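Myosin-17 (Arabidopsis thaliana, PDB 7KFL) is a plant class XI myosin motor whose globular tail, the cargo-binding domain modelled in this crystal structure, probably recognises the cargo that the motor moves along actin. Local coordinates at residues 54-58 against 155-159; 85-90 against 388-392; 300-305 against 326-330; 308-314 against 338-342. All coordinates share one frame; numbering follows the deposited sequence.

Contact 1 of 4, residues 54-58 against 155-159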
loop_
_atom_site.group_PDB
_atom_site.type_symbol
_atom_site.label_atom_id
_atom_site.label_comp_id
_atom_site.label_asym_id
_atom_site.label_seq_id
_atom_site.Cartn_x
_atom_site.Cartn_y
_atom_site.Cartn_z
ATOM N N PHE A 54 28.451 -2.280 -7.137
ATOM C CA PHE A 54 27.180 -1.671 -6.662
ATOM C C PHE A 54 26.265 -1.386 -7.859
ATOM O O PHE A 54 25.082 -1.760 -7.803
ATOM C CB PHE A 54 27.463 -0.405 -5.854
ATOM C CG PHE A 54 28.268 -0.638 -4.602
ATOM C CD1 PHE A 54 27.772 -1.426 -3.577
ATOM C CD2 PHE A 54 29.522 -0.069 -4.445
ATOM C CE1 PHE A 54 28.512 -1.641 -2.425
ATOM C CE2 PHE A 54 30.262 -0.285 -3.293
ATOM C CZ PHE A 54 29.755 -1.071 -2.285
ATOM N N ASP A 55 26.803 -0.748 -8.903
ATOM C CA ASP A 55 26.079 -0.440 -10.167
ATOM C C ASP A 55 25.463 -1.724 -10.734
ATOM O O ASP A 55 24.294 -1.679 -11.165
ATOM C CB ASP A 55 27.001 0.202 -11.210
ATOM C CG ASP A 55 27.223 1.692 -11.022
ATOM O OD1 ASP A 55 26.502 2.299 -10.202
ATOM O OD2 ASP A 55 28.112 2.236 -11.705
ATOM N N ARG A 56 26.222 -2.822 -10.720
ATOM C CA ARG A 56 25.851 -4.103 -11.374
ATOM C C ARG A 56 24.749 -4.801 -10.571
ATOM O O ARG A 56 23.867 -5.414 -11.208
ATOM C CB ARG A 56 27.096 -4.977 -11.541
ATOM C CG ARG A 56 28.113 -4.382 -12.504
ATOM C CD ARG A 56 28.866 -5.426 -13.298
ATOM N NE ARG A 56 27.974 -6.314 -14.032
ATOM C CZ ARG A 56 28.356 -7.426 -14.651
ATOM N NH1 ARG A 56 29.626 -7.796 -14.636
ATOM N NH2 ARG A 56 27.464 -8.166 -15.286
ATOM N N ILE A 57 24.796 -4.716 -9.238
ATOM C CA ILE A 57 23.693 -5.163 -8.336
ATOM C C ILE A 57 22.422 -4.398 -8.728
ATOM O O ILE A 57 21.393 -5.056 -8.979
ATOM C CB ILE A 57 24.053 -4.960 -6.848
ATOM C CG1 ILE A 57 25.143 -5.934 -6.391
ATOM C CG2 ILE A 57 22.812 -5.063 -5.969
ATOM C CD1 ILE A 57 25.740 -5.606 -5.041
ATOM N N ILE A 58 22.500 -3.064 -8.785
ATOM C CA ILE A 58 21.346 -2.162 -9.079
ATOM C C ILE A 58 20.787 -2.508 -10.465
ATOM O O ILE A 58 19.553 -2.647 -10.581
ATOM C CB ILE A 58 21.756 -0.679 -8.966
ATOM C CG1 ILE A 58 22.104 -0.293 -7.524
ATOM C CG2 ILE A 58 20.686 0.237 -9.546
ATOM C CD1 ILE A 58 20.933 -0.311 -6.565
ATOM N N PHE A 155 25.146 3.713 -3.158
ATOM C CA PHE A 155 24.467 2.402 -3.338
ATOM C C PHE A 155 23.288 2.287 -2.366
ATOM O O PHE A 155 22.198 1.869 -2.806
ATOM C CB PHE A 155 25.445 1.243 -3.142
ATOM C CG PHE A 155 24.796 -0.116 -3.187
ATOM C CD1 PHE A 155 24.213 -0.585 -4.356
ATOM C CD2 PHE A 155 24.755 -0.924 -2.060
ATOM C CE1 PHE A 155 23.611 -1.833 -4.395
ATOM C CE2 PHE A 155 24.154 -2.172 -2.103
ATOM C CZ PHE A 155 23.582 -2.625 -3.269
ATOM N N LYS A 156 23.499 2.626 -1.089
ATOM C CA LYS A 156 22.435 2.622 -0.048
ATOM C C LYS A 156 21.292 3.536 -0.506
ATOM O O LYS A 156 20.125 3.131 -0.392
ATOM C CB LYS A 156 22.996 3.061 1.309
ATOM C CG LYS A 156 21.948 3.268 2.395
ATOM C CD LYS A 156 22.497 3.166 3.800
ATOM C CE LYS A 156 21.663 3.916 4.816
ATOM N NZ LYS A 156 21.928 5.376 4.770
ATOM N N GLN A 157 21.635 4.719 -1.021
ATOM C CA GLN A 157 20.682 5.733 -1.545
ATOM C C GLN A 157 19.963 5.174 -2.782
ATOM O O GLN A 157 18.726 5.308 -2.848
ATOM C CB GLN A 157 21.440 7.026 -1.841
ATOM C CG GLN A 157 20.644 8.053 -2.631
ATOM C CD GLN A 157 21.447 9.316 -2.823
ATOM O OE1 GLN A 157 22.027 9.850 -1.876
ATOM N NE2 GLN A 157 21.494 9.801 -4.054
ATOM N N GLN A 158 20.702 4.574 -3.720
ATOM C CA GLN A 158 20.142 3.975 -4.964
ATOM C C GLN A 158 19.257 2.771 -4.609
ATOM O O GLN A 158 18.172 2.639 -5.214
ATOM C CB GLN A 158 21.260 3.580 -5.932
ATOM C CG GLN A 158 21.835 4.759 -6.706
ATOM C CD GLN A 158 22.899 4.355 -7.698
ATOM O OE1 GLN A 158 23.190 3.178 -7.889
ATOM N NE2 GLN A 158 23.489 5.340 -8.351
ATOM N N LEU A 159 19.689 1.926 -3.666
ATOM C CA LEU A 159 18.930 0.716 -3.243
ATOM C C LEU A 159 17.648 1.136 -2.513
ATOM O O LEU A 159 16.605 0.486 -2.741
ATOM C CB LEU A 159 19.808 -0.174 -2.357
ATOM C CG LEU A 159 19.201 -1.523 -1.972
ATOM C CD1 LEU A 159 18.858 -2.347 -3.205
ATOM C CD2 LEU A 159 20.140 -2.302 -1.065
#
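Phe155 pushes its ring into the side of helix 53-65 and gives up more surface to this contact than any other residue. Phe54 lies over one face of that ring: Phe54 CD1 sits 3.3 Å from Phe155 CG, displaced from the ring centre toward the rim. The two ring planes are inclined by 36°. With its CG anti to the backbone N (chi1 175°), Phe155 extends across the interface until the CE1 and CZ edge reaches Ile57, whose CG2 lies 3.7 Å from Phe155 CE1, close to the ring plane. The contact joins two helices of the mostly helical globular tail; segments 54-58 and 155-159 run almost parallel, their axes 10.4 Å apart at closest approach and 7° apart in direction. At that spacing large side chains such as phenylalanine and isoleucine can fill the interface. Ile58 does so one turn after Phe54, its CD1 3.8 Å from Phe155 CE1 and 3.9 Å from Leu159 N. Toward the partly exposed border, Gln158 stretches an extended chain over this isoleucine, so that Gln158 OE1 stands 3.7 Å from Ile58 CG1; its methylenes cover the isoleucine while the polar amide can face the boundary with solvent. Leu40 of helix 31-43 packs on Phe54 and Ile57, while Leu88 of helix 71-89 packs on Phe155.

Contact 2 of 4, residues 85-90 against 388-392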
loop_
_atom_site.group_PDB
_atom_site.type_symbol
_atom_site.label_atom_id
_atom_site.label_comp_id
_atom_site.label_asym_id
_atom_site.label_seq_id
_atom_site.Cartn_x
_atom_site.Cartn_y
_atom_site.Cartn_z
ATOM N N LEU A 85 19.097 -3.491 2.824
ATOM C CA LEU A 85 19.098 -2.096 3.346
ATOM C C LEU A 85 19.194 -2.114 4.877
ATOM O O LEU A 85 19.895 -1.242 5.426
ATOM C CB LEU A 85 17.840 -1.363 2.870
ATOM C CG LEU A 85 17.940 -0.752 1.474
ATOM C CD1 LEU A 85 16.562 -0.442 0.912
ATOM C CD2 LEU A 85 18.808 0.499 1.488
ATOM N N LEU A 86 18.521 -3.066 5.532
ATOM C CA LEU A 86 18.560 -3.262 7.008
ATOM C C LEU A 86 20.012 -3.509 7.441
ATOM O O LEU A 86 20.446 -2.885 8.428
ATOM C CB LEU A 86 17.637 -4.433 7.380
ATOM C CG LEU A 86 17.465 -4.761 8.868
ATOM C CD1 LEU A 86 18.303 -5.965 9.274
ATOM C CD2 LEU A 86 17.768 -3.573 9.767
ATOM N N LEU A 87 20.739 -4.359 6.706
ATOM C CA LEU A 87 22.165 -4.691 6.970
ATOM C C LEU A 87 23.024 -3.444 6.725
ATOM O O LEU A 87 23.826 -3.102 7.617
ATOM C CB LEU A 87 22.601 -5.851 6.068
ATOM C CG LEU A 87 21.859 -7.172 6.273
ATOM C CD1 LEU A 87 22.041 -8.089 5.073
ATOM C CD2 LEU A 87 22.314 -7.863 7.549
ATOM N N LEU A 88 22.849 -2.793 5.568
ATOM C CA LEU A 88 23.561 -1.545 5.174
ATOM C C LEU A 88 23.315 -0.447 6.218
ATOM O O LEU A 88 24.282 0.257 6.559
ATOM C CB LEU A 88 23.081 -1.091 3.791
ATOM C CG LEU A 88 23.460 -1.987 2.612
ATOM C CD1 LEU A 88 23.083 -1.325 1.296
ATOM C CD2 LEU A 88 24.941 -2.332 2.620
ATOM N N GLN A 89 22.072 -0.308 6.693
ATOM C CA GLN A 89 21.647 0.726 7.679
ATOM C C GLN A 89 22.429 0.557 8.988
ATOM O O GLN A 89 22.764 1.586 9.600
ATOM C CB GLN A 89 20.140 0.638 7.933
ATOM C CG GLN A 89 19.633 1.571 9.029
ATOM C CD GLN A 89 19.749 3.032 8.668
ATOM O OE1 GLN A 89 19.788 3.404 7.495
ATOM N NE2 GLN A 89 19.793 3.882 9.682
ATOM N N ARG A 90 22.699 -0.687 9.397
ATOM C CA ARG A 90 23.351 -1.030 10.691
ATOM C C ARG A 90 24.868 -1.194 10.512
ATOM O O ARG A 90 25.545 -1.434 11.531
ATOM C CB ARG A 90 22.748 -2.315 11.265
ATOM C CG ARG A 90 21.295 -2.193 11.700
ATOM C CD ARG A 90 20.767 -3.495 12.277
ATOM N NE ARG A 90 19.344 -3.446 12.596
ATOM C CZ ARG A 90 18.620 -4.479 13.027
ATOM N NH1 ARG A 90 19.178 -5.668 13.198
ATOM N NH2 ARG A 90 17.332 -4.323 13.282
ATOM N N VAL A 388 13.940 4.070 5.773
ATOM C CA VAL A 388 14.818 2.875 5.966
ATOM C C VAL A 388 15.017 2.644 7.470
ATOM O O VAL A 388 15.167 1.471 7.867
ATOM C CB VAL A 388 16.161 3.030 5.222
ATOM C CG1 VAL A 388 17.135 1.904 5.543
ATOM C CG2 VAL A 388 15.963 3.135 3.717
ATOM N N GLU A 389 15.008 3.717 8.271
ATOM C CA GLU A 389 15.139 3.674 9.753
ATOM C C GLU A 389 13.898 3.007 10.364
ATOM O O GLU A 389 14.074 2.209 11.302
ATOM C CB GLU A 389 15.354 5.086 10.306
ATOM C CG GLU A 389 15.620 5.132 11.803
ATOM C CD GLU A 389 16.898 4.457 12.273
ATOM O OE1 GLU A 389 17.788 4.210 11.434
ATOM O OE2 GLU A 389 17.004 4.185 13.488
ATOM N N ASP A 390 12.696 3.325 9.862
ATOM C CA ASP A 390 11.411 2.716 10.304
ATOM C C ASP A 390 11.441 1.209 10.031
ATOM O O ASP A 390 11.097 0.436 10.947
ATOM C CB ASP A 390 10.197 3.327 9.596
ATOM C CG ASP A 390 9.865 4.748 10.019
ATOM O OD1 ASP A 390 10.295 5.153 11.119
ATOM O OD2 ASP A 390 9.171 5.435 9.243
ATOM N N ILE A 391 11.822 0.821 8.808
ATOM C CA ILE A 391 11.925 -0.603 8.365
ATOM C C ILE A 391 12.840 -1.353 9.341
ATOM O O ILE A 391 12.442 -2.436 9.803
ATOM C CB ILE A 391 12.429 -0.704 6.908
ATOM C CG1 ILE A 391 11.408 -0.130 5.920
ATOM C CG2 ILE A 391 12.807 -2.139 6.564
ATOM C CD1 ILE A 391 11.801 -0.269 4.467
ATOM N N SER A 392 14.013 -0.786 9.640
ATOM C CA SER A 392 15.046 -1.364 10.541
ATOM C C SER A 392 14.555 -1.370 11.995
ATOM O O SER A 392 14.864 -2.346 12.706
ATOM C CB SER A 392 16.355 -0.623 10.412
ATOM O OG SER A 392 16.257 0.688 10.947
#
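Ser392 and Leu86 meet where the backbones come nearest, their CA atoms 5.3 Å apart, and a small residue suits so close an approach. Leu86 CD2 presses on Ser392 CB at 3.3 Å. The serine hydroxyl turns back to its own helix: a chi1 of 69° sets OG between the backbone N and the carbonyl carbon, and Ser392 OG donates to Glu389 O at 2.7 Å, approaching from above the carbonyl plane. The polar atom is thus satisfied within the last helix, and its CB is left to pack. On the same tight side Val388 inserts its CG1 branch beside Gln89, 3.6 Å from Gln89 OE1, and more distantly beside Leu85 CB.

On the solvent side the exposed Glu389 and Arg90 meet the other helix through their polar ends. Gln89, bent at chi2, brings NE2 to 2.7 Å from Glu389 OE1, with amide and carboxylate planes 70° apart. Arg90 reaches out with an extended chain long enough to pass Leu86, whose CD2 lies over one guanidinium face, and Arg90 NH2 gives Ser392 O a bent hydrogen bond of 3.2 Å in the plane of the guanidinium group.

The contact fastens the short helix 388-393 across the end of helix 71-89, segments 85-89 and 388-392 crossing at -100°. Helix 150-186 completes the junction, with Thr160 touching both Leu85 and Val388, and Leu238 of helix 236-260 packs on Ile391.

Contact 3 of 4, residues 300-305 against 326-330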
loop_
_atom_site.group_PDB
_atom_site.type_symbol
_atom_site.label_atom_id
_atom_site.label_comp_id
_atom_site.label_asym_id
_atom_site.label_seq_id
_atom_site.Cartn_x
_atom_site.Cartn_y
_atom_site.Cartn_z
ATOM N N ARG A 300 -13.195 4.577 7.060
ATOM C CA ARG A 300 -14.025 5.296 8.068
ATOM C C ARG A 300 -14.993 6.268 7.374
ATOM O O ARG A 300 -16.111 6.428 7.894
ATOM C CB ARG A 300 -13.144 6.004 9.106
ATOM C CG ARG A 300 -12.185 7.041 8.540
ATOM C CD ARG A 300 -11.142 7.465 9.562
ATOM N NE ARG A 300 -10.074 8.263 8.963
ATOM C CZ ARG A 300 -9.702 9.487 9.347
ATOM N NH1 ARG A 300 -10.294 10.095 10.364
ATOM N NH2 ARG A 300 -8.715 10.098 8.713
ATOM N N HIS A 301 -14.593 6.884 6.253
ATOM C CA HIS A 301 -15.446 7.803 5.446
ATOM C C HIS A 301 -16.627 7.031 4.848
ATOM O O HIS A 301 -17.781 7.374 5.167
ATOM C CB HIS A 301 -14.658 8.485 4.316
ATOM C CG HIS A 301 -13.665 9.506 4.763
ATOM N ND1 HIS A 301 -13.961 10.856 4.787
ATOM C CD2 HIS A 301 -12.381 9.390 5.162
ATOM C CE1 HIS A 301 -12.905 11.526 5.201
ATOM N NE2 HIS A 301 -11.922 10.648 5.439
ATOM N N ILE A 302 -16.344 6.045 3.993
ATOM C CA ILE A 302 -17.383 5.267 3.250
ATOM C C ILE A 302 -18.285 4.545 4.259
ATOM O O ILE A 302 -19.507 4.540 4.042
ATOM C CB ILE A 302 -16.764 4.305 2.208
ATOM C CG1 ILE A 302 -17.839 3.584 1.386
ATOM C CG2 ILE A 302 -15.809 3.308 2.848
ATOM C CD1 ILE A 302 -18.779 4.502 0.638
ATOM N N ARG A 303 -17.708 3.980 5.326
ATOM C CA ARG A 303 -18.451 3.264 6.400
ATOM C C ARG A 303 -19.521 4.192 6.992
ATOM O O ARG A 303 -20.698 3.776 7.051
ATOM C CB ARG A 303 -17.489 2.771 7.486
ATOM C CG ARG A 303 -16.685 1.542 7.087
ATOM C CD ARG A 303 -15.457 1.339 7.955
ATOM N NE ARG A 303 -15.791 1.228 9.368
ATOM C CZ ARG A 303 -14.914 1.282 10.367
ATOM N NH1 ARG A 303 -13.623 1.446 10.125
ATOM N NH2 ARG A 303 -15.336 1.170 11.614
ATOM N N GLN A 304 -19.120 5.402 7.392
ATOM C CA GLN A 304 -19.994 6.415 8.045
ATOM C C GLN A 304 -21.036 6.925 7.041
ATOM O O GLN A 304 -22.217 7.025 7.426
ATOM C CB GLN A 304 -19.148 7.555 8.616
ATOM C CG GLN A 304 -18.420 7.170 9.898
ATOM C CD GLN A 304 -17.451 8.225 10.375
ATOM O OE1 GLN A 304 -17.629 9.417 10.136
ATOM N NE2 GLN A 304 -16.414 7.790 11.074
ATOM N N ALA A 305 -20.612 7.228 5.808
ATOM C CA ALA A 305 -21.476 7.680 4.690
ATOM C C ALA A 305 -22.555 6.629 4.403
ATOM O O ALA A 305 -23.726 7.011 4.242
ATOM C CB ALA A 305 -20.639 7.948 3.465
ATOM N N LEU A 326 -23.032 9.835 14.117
ATOM C CA LEU A 326 -23.140 8.995 12.890
ATOM C C LEU A 326 -21.925 9.191 11.974
ATOM O O LEU A 326 -21.317 8.169 11.600
ATOM C CB LEU A 326 -24.441 9.334 12.153
ATOM C CG LEU A 326 -25.679 8.565 12.613
ATOM C CD1 LEU A 326 -26.945 9.188 12.045
ATOM C CD2 LEU A 326 -25.591 7.095 12.224
ATOM N N CYS A 327 -21.597 10.435 11.606
ATOM C CA CYS A 327 -20.587 10.768 10.563
ATOM C C CYS A 327 -19.577 11.797 11.070
ATOM O O CYS A 327 -19.386 12.837 10.444
ATOM C CB CYS A 327 -21.274 11.289 9.305
ATOM S SG CYS A 327 -22.575 10.191 8.686
ATOM N N PRO A 328 -18.861 11.528 12.190
ATOM C CA PRO A 328 -17.920 12.497 12.759
ATOM C C PRO A 328 -16.700 12.839 11.886
ATOM O O PRO A 328 -16.079 13.849 12.152
ATOM C CB PRO A 328 -17.457 11.826 14.064
ATOM C CG PRO A 328 -17.675 10.349 13.825
ATOM C CD PRO A 328 -18.926 10.286 12.977
ATOM N N VAL A 329 -16.386 12.011 10.884
ATOM C CA VAL A 329 -15.211 12.189 9.977
ATOM C C VAL A 329 -15.626 13.006 8.744
ATOM O O VAL A 329 -14.739 13.651 8.150
ATOM C CB VAL A 329 -14.596 10.828 9.589
ATOM C CG1 VAL A 329 -13.697 10.919 8.364
ATOM C CG2 VAL A 329 -13.840 10.213 10.757
ATOM N N LEU A 330 -16.910 12.984 8.372
ATOM C CA LEU A 330 -17.432 13.697 7.172
ATOM C C LEU A 330 -17.505 15.201 7.452
ATOM O O LEU A 330 -17.910 15.579 8.567
ATOM C CB LEU A 330 -18.812 13.150 6.790
ATOM C CG LEU A 330 -18.810 12.006 5.777
ATOM C CD1 LEU A 330 -18.203 10.747 6.376
ATOM C CD2 LEU A 330 -20.217 11.731 5.270
#
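Val329 stands over the imidazole of His301 in a CH-pi contact within the DIL domain, where a turn between helices 319-326 and 332-341 is laid against helix 300-309. Val329 CG1 is above the centre of the ring, only 15° off its normal, and comes to 3.3 Å from His301 CE1. The valine holds CG1 anti to its own backbone N (chi1 162°), which sets that branch over the imidazole and also over a face of the Arg300 guanidinium. Its other branch lies between the arginine and the Gln304 amide, Val329 CG2 being 3.6 Å from Arg300 NH1. Beta branching therefore suits this site, since both methyls find partners. Phe255 of helix 236-260 meets the same histidine edge-to-face.

Further along the helix, Gln304 projects its extended chain into the turn, passing the carbonyl of Leu326, with Gln304 CG 3.5 Å from Leu326 O. Its length and its amide fit it to reach a backbone that has left the helix at Cys327. Pro328, which has no N-H to offer, packs its CD against the amide at 3.2 Å from Gln304 OE1. Deeper in, Leu330 CD1 lies 3.6 Å from His301 O, and Leu330 CD2 touches the Ala305 methyl loosely, at 4.2 Å from Ala305 CB. Val329 N donates to Gln304 OE1 at 3.0 Å, with an N-H...O angle of 161°, in the carbonyl plane and on a lone pair.

Contact 4 of 4, residues 308-314 against 338-342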
loop_
_atom_site.group_PDB
_atom_site.type_symbol
_atom_site.label_atom_id
_atom_site.label_comp_id
_atom_site.label_asym_id
_atom_site.label_seq_id
_atom_site.Cartn_x
_atom_site.Cartn_y
_atom_site.Cartn_z
ATOM N N PHE A 308 -25.042 6.496 7.181
ATOM C CA PHE A 308 -26.045 7.575 6.978
ATOM C C PHE A 308 -27.129 7.091 6.007
ATOM O O PHE A 308 -28.313 7.171 6.367
ATOM C CB PHE A 308 -25.382 8.861 6.475
ATOM C CG PHE A 308 -26.348 9.974 6.152
ATOM C CD1 PHE A 308 -26.883 10.763 7.159
ATOM C CD2 PHE A 308 -26.729 10.226 4.842
ATOM C CE1 PHE A 308 -27.775 11.784 6.861
ATOM C CE2 PHE A 308 -27.623 11.244 4.546
ATOM C CZ PHE A 308 -28.144 12.021 5.556
ATOM N N LEU A 309 -26.733 6.598 4.827
ATOM C CA LEU A 309 -27.652 6.221 3.714
ATOM C C LEU A 309 -28.694 5.192 4.177
ATOM O O LEU A 309 -29.815 5.224 3.633
ATOM C CB LEU A 309 -26.840 5.669 2.536
ATOM C CG LEU A 309 -26.065 6.696 1.709
ATOM C CD1 LEU A 309 -25.182 6.001 0.686
ATOM C CD2 LEU A 309 -26.998 7.676 1.014
ATOM N N VAL A 310 -28.347 4.315 5.127
ATOM C CA VAL A 310 -29.201 3.160 5.551
ATOM C C VAL A 310 -29.965 3.485 6.843
ATOM O O VAL A 310 -30.830 2.667 7.211
ATOM C CB VAL A 310 -28.384 1.863 5.720
ATOM C CG1 VAL A 310 -27.636 1.497 4.446
ATOM C CG2 VAL A 310 -27.436 1.920 6.912
ATOM N N ILE A 311 -29.662 4.600 7.521
ATOM C CA ILE A 311 -30.294 4.944 8.832
ATOM C C ILE A 311 -31.785 5.204 8.590
ATOM O O ILE A 311 -32.119 5.823 7.559
ATOM C CB ILE A 311 -29.594 6.133 9.529
ATOM C CG1 ILE A 311 -29.788 6.086 11.048
ATOM C CG2 ILE A 311 -30.046 7.469 8.957
ATOM C CD1 ILE A 311 -28.973 5.020 11.746
ATOM N N HIS A 312 -32.639 4.722 9.498
ATOM C CA HIS A 312 -34.119 4.873 9.453
ATOM C C HIS A 312 -34.509 6.241 10.024
ATOM O O HIS A 312 -33.803 6.729 10.933
ATOM C CB HIS A 312 -34.810 3.728 10.207
ATOM C CG HIS A 312 -34.565 2.379 9.619
ATOM N ND1 HIS A 312 -34.923 2.064 8.322
ATOM C CD2 HIS A 312 -34.015 1.263 10.143
ATOM C CE1 HIS A 312 -34.597 0.812 8.070
ATOM N NE2 HIS A 312 -34.037 0.299 9.172
ATOM N N GLN A 313 -35.592 6.827 9.502
ATOM C CA GLN A 313 -36.193 8.096 9.992
ATOM C C GLN A 313 -35.120 9.191 10.016
ATOM O O GLN A 313 -34.748 9.630 11.119
ATOM C CB GLN A 313 -36.816 7.880 11.374
ATOM C CG GLN A 313 -37.861 6.774 11.403
ATOM C CD GLN A 313 -38.536 6.649 12.747
ATOM O OE1 GLN A 313 -39.758 6.731 12.855
ATOM N NE2 GLN A 313 -37.742 6.451 13.788
ATOM N N LYS A 314 -34.640 9.596 8.835
ATOM C CA LYS A 314 -33.674 10.713 8.650
ATOM C C LYS A 314 -34.326 12.045 9.024
ATOM O O LYS A 314 -33.667 12.896 9.619
ATOM C CB LYS A 314 -33.150 10.746 7.209
ATOM C CG LYS A 314 -32.248 9.581 6.824
ATOM C CD LYS A 314 -31.844 9.592 5.365
ATOM C CE LYS A 314 -31.072 8.357 4.954
ATOM N NZ LYS A 314 -31.929 7.148 4.929
ATOM N N ILE A 338 -24.606 14.702 0.002
ATOM C CA ILE A 338 -25.237 13.375 0.275
ATOM C C ILE A 338 -26.706 13.600 0.656
ATOM O O ILE A 338 -27.567 12.893 0.103
ATOM C CB ILE A 338 -24.455 12.597 1.358
ATOM C CG1 ILE A 338 -23.068 12.183 0.859
ATOM C CG2 ILE A 338 -25.247 11.394 1.851
ATOM C CD1 ILE A 338 -22.135 11.699 1.949
ATOM N N SER A 339 -26.975 14.557 1.548
ATOM C CA SER A 339 -28.322 14.882 2.092
ATOM C C SER A 339 -29.253 15.406 0.990
ATOM O O SER A 339 -30.435 15.018 0.991
ATOM C CB SER A 339 -28.218 15.870 3.229
ATOM O OG SER A 339 -27.544 15.295 4.339
ATOM N N THR A 340 -28.752 16.262 0.095
ATOM C CA THR A 340 -29.554 16.973 -0.940
ATOM C C THR A 340 -29.734 16.099 -2.189
ATOM O O THR A 340 -30.706 16.339 -2.925
ATOM C CB THR A 340 -28.920 18.320 -1.307
ATOM O OG1 THR A 340 -27.563 18.088 -1.688
ATOM C CG2 THR A 340 -28.976 19.319 -0.173
ATOM N N MET A 341 -28.831 15.141 -2.424
ATOM C CA MET A 341 -28.832 14.261 -3.627
ATOM C C MET A 341 -29.504 12.918 -3.302
ATOM O O MET A 341 -29.826 12.183 -4.259
ATOM C CB MET A 341 -27.402 14.020 -4.118
ATOM C CG MET A 341 -27.305 13.784 -5.611
ATOM S SD MET A 341 -25.610 13.956 -6.222
ATOM C CE MET A 341 -24.820 12.577 -5.393
ATOM N N TYR A 342 -29.714 12.622 -2.013
ATOM C CA TYR A 342 -30.348 11.379 -1.500
ATOM C C TYR A 342 -31.728 11.185 -2.138
ATOM O O TYR A 342 -32.489 12.164 -2.239
ATOM C CB TYR A 342 -30.472 11.423 0.026
ATOM C CG TYR A 342 -31.134 10.213 0.633
ATOM C CD1 TYR A 342 -30.421 9.046 0.863
ATOM C CD2 TYR A 342 -32.476 10.228 0.977
ATOM C CE1 TYR A 342 -31.022 7.927 1.419
ATOM C CE2 TYR A 342 -33.091 9.120 1.537
ATOM C CZ TYR A 342 -32.362 7.965 1.760
ATOM O OH TYR A 342 -32.962 6.869 2.311
#
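Within the DIL domain, the end of helix 300-309 and the loop after it close over the last turn of helix 332-341. There Lys314 and Tyr342 meet from opposite directions: the lysine lays its methylenes over one face of the phenol ring, CD making a CH-pi contact, and Lys314 CE is 3.5 Å from Tyr342 CZ. A bend at the end of the chain (chi4 70°) then carries the ammonium to the hydroxyl, where Lys314 NZ donates to Tyr342 OH over 2.8 Å. Tyr342 OH is also hydrogen-bonded to Thr349 OG1. Two backbone carbonyls complete the grip on the buried lysine nitrogen. Lys314 NZ bonds to Ile311 O at 3.0 Å, nearly along the C=O axis, and to Leu309 O at 3.1 Å from well above the carbonyl plane. A lysine suits the place because its three N-H groups can satisfy three oxygens, tying the loop to the helix end that it follows; the carbonyls would probably stabilise its charge.

Leu309 packs at the ring edge, with CD2 3.7 Å from Tyr342 CD1 in the ring plane. Beyond it Phe308 slides past Ile338, and Phe308 CD2 comes within 3.5 Å of Ile338 CG2. The hydroxyl of Ser339, which bonds to Leu335 O, has Phe308 CZ 3.5 Å from its OG. Phe267 of helix 267-287 touches both Lys314 and Tyr342, while Leu258 and Leu259 of helix 236-260 pack against Leu309 and Ile338.

In the fold
From the N terminus, contact 1 is the first to close, bringing helix 150-186 back beside helix 53-65. Contact 2 opens on helix 71-89 before that happens and closes only near the C terminus, so the two cross; they also touch, as Lys156 and Leu159 pack on Gln89 and Leu85. Contacts 3 and 4 lie within the long span that contact 2 closes. They share helix 300-309, cross each other and touch through Cys327 and Phe308, joining that helix, within the DIL domain, to the loop before helix 332-341 and to the latter's last turn. Contacts 1 and 4, about 55 Å apart between centres, lie on opposite sides of the chain's centre, while helix 388-393 returns to the N-terminal half.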